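Side-chain contact in hypothetical protein (Neisseria meningitidis Z2491, PDB 2F46), which is a putative phosphatase, probably of the nonclassical, eukaryotic-like kind related to protein tyrosine phosphatases: residues 115-120 / 149-154. Residues are numbered along the deposited sequence; the frame is centred on the assembly and turned at random.
Sequences CSLLWG and ERLDNA
Gly120, whose backbone lies under the side chain of Leu151, donates its amide N to Ser116 O at 2.8 Å. This helical bond belongs wholly to helix 113-125, and no hydrogen bond crosses to 149-154. The same Ser116 O lies at the edge of the Trp119 ring, in its plane.

Across the contact a single methyl does most of the touching. Leu151 CD2 stands over the flat face of the peptide group that follows Gly120 CA, almost straight above the carbonyl carbon, with Gly120 C at 3.8 Å and Gly120 O at 3.9 Å from it. With CG anti to its carbonyl carbon (chi1 -73°), the Leu151 branch extends toward the neighbouring helix although its CB does not head directly there. Since Gly120 has no side chain to intervene, the methyl comes close to the main chain, and the two CA atoms, Gly120 CA and Leu151 CA, are 7.2 Å apart. Leu117, one turn earlier, meets the same methyl more loosely: Leu117 CD2 approaches Leu151 CD2 to 4.5 Å.

Phe121 also touches Leu151, and Val130 and Ile134 of helix 130-139 join it, while Leu117 packs on Phe147. Leu151 thus joins the C-terminal helix 148-153 to helices 113-125 and 130-139 through apolar side chains. Arg150, the residue before Leu151, also touches Phe121, and its NH1 hydrogen-bonds to Ala83 O.

Helix 113-125 follows strand 105-108, as in protein tyrosine phosphatases, where the loop between such a strand and helix binds phosphate, consistent with a similar role here. The contact lies on a later turn of that helix; between the two segments, 142 Å² is buried (both sides summed) with no hydrogen bond, so it rests on van der Waals and hydrophobic packing.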
# COMPACT_ATOMS: atom_id res chain seq x y z
N CYS A 115 3.99 0.88 0.30
CA CYS A 115 2.94 0.75 -0.70
C CYS A 115 3.20 1.72 -1.86
O CYS A 115 3.19 1.38 -3.05
CB CYS A 115 1.56 0.97 -0.08
SG CYS A 115 1.33 0.15 1.56
N SER A 116 3.49 2.97 -1.46
CA SER A 116 3.68 4.02 -2.43
C SER A 116 4.92 3.76 -3.28
O SER A 116 4.96 4.07 -4.48
CB SER A 116 3.74 5.38 -1.74
OG SER A 116 2.56 5.65 -1.01
N LEU A 117 5.95 3.17 -2.69
CA LEU A 117 7.13 2.79 -3.46
C LEU A 117 6.87 1.62 -4.41
O LEU A 117 7.35 1.61 -5.56
CB LEU A 117 8.27 2.43 -2.55
CG LEU A 117 8.98 3.58 -1.88
CD1 LEU A 117 9.93 3.07 -0.85
CD2 LEU A 117 9.75 4.40 -2.87
N LEU A 118 6.16 0.61 -3.96
CA LEU A 118 5.85 -0.51 -4.85
C LEU A 118 5.07 -0.01 -6.07
O LEU A 118 5.36 -0.42 -7.21
CB LEU A 118 5.09 -1.59 -4.09
CG LEU A 118 5.94 -2.32 -3.04
CD1 LEU A 118 5.04 -3.09 -2.11
CD2 LEU A 118 6.97 -3.26 -3.68
N TRP A 119 4.09 0.86 -5.83
CA TRP A 119 3.30 1.52 -6.88
C TRP A 119 4.23 2.35 -7.74
O TRP A 119 4.28 2.22 -8.98
CB TRP A 119 2.22 2.39 -6.26
CG TRP A 119 1.44 3.20 -7.19
CD1 TRP A 119 0.32 2.81 -7.86
CD2 TRP A 119 1.68 4.55 -7.53
NE1 TRP A 119 -0.12 3.85 -8.66
CE2 TRP A 119 0.70 4.93 -8.47
CE3 TRP A 119 2.67 5.47 -7.16
CZ2 TRP A 119 0.64 6.20 -9.01
CZ3 TRP A 119 2.60 6.75 -7.69
CH2 TRP A 119 1.62 7.08 -8.63
N GLY A 120 5.05 3.16 -7.09
CA GLY A 120 5.86 4.17 -7.80
C GLY A 120 6.96 3.58 -8.65
O GLY A 120 7.24 4.09 -9.72
N GLU A 149 16.21 9.13 -6.13
CA GLU A 149 17.26 8.48 -6.92
C GLU A 149 16.89 7.05 -7.33
O GLU A 149 17.09 6.65 -8.49
CB GLU A 149 18.57 8.48 -6.15
CG GLU A 149 19.17 9.86 -6.01
CD GLU A 149 20.31 9.92 -5.00
OE1 GLU A 149 20.91 8.86 -4.66
OE2 GLU A 149 20.62 11.05 -4.54
N ARG A 150 16.33 6.28 -6.39
CA ARG A 150 15.91 4.92 -6.70
C ARG A 150 14.76 4.92 -7.68
O ARG A 150 14.65 4.05 -8.56
CB ARG A 150 15.50 4.17 -5.42
CG ARG A 150 16.68 3.86 -4.54
CD ARG A 150 16.23 3.21 -3.25
NE ARG A 150 15.63 1.90 -3.46
CZ ARG A 150 14.96 1.23 -2.52
NH1 ARG A 150 14.81 1.75 -1.31
NH2 ARG A 150 14.45 0.03 -2.80
N LEU A 151 13.86 5.90 -7.54
CA LEU A 151 12.76 5.96 -8.49
C LEU A 151 13.28 6.21 -9.91
O LEU A 151 12.83 5.58 -10.88
CB LEU A 151 11.75 7.01 -8.07
CG LEU A 151 10.89 6.60 -6.85
CD1 LEU A 151 10.19 7.80 -6.29
CD2 LEU A 151 9.87 5.53 -7.21
N ASP A 152 14.23 7.12 -10.00
CA ASP A 152 14.79 7.47 -11.30
C ASP A 152 15.40 6.23 -11.93
O ASP A 152 15.15 5.95 -13.11
CB ASP A 152 15.81 8.57 -11.15
CG ASP A 152 16.35 9.05 -12.49
OD1 ASP A 152 15.53 9.38 -13.38
OD2 ASP A 152 17.58 9.07 -12.65
N ASN A 153 16.16 5.47 -11.15
CA ASN A 153 16.81 4.25 -11.66
C ASN A 153 15.88 3.12 -12.07
O ASN A 153 16.31 2.17 -12.75
CB ASN A 153 17.85 3.77 -10.65
CG ASN A 153 18.93 4.79 -10.43
OD1 ASN A 153 19.07 5.71 -11.21
ND2 ASN A 153 19.69 4.65 -9.34
N ALA A 154 14.61 3.22 -11.71
CA ALA A 154 13.62 2.24 -12.17
C ALA A 154 13.04 2.61 -13.55
O ALA A 154 12.30 1.80 -14.13
CB ALA A 154 12.50 2.09 -11.15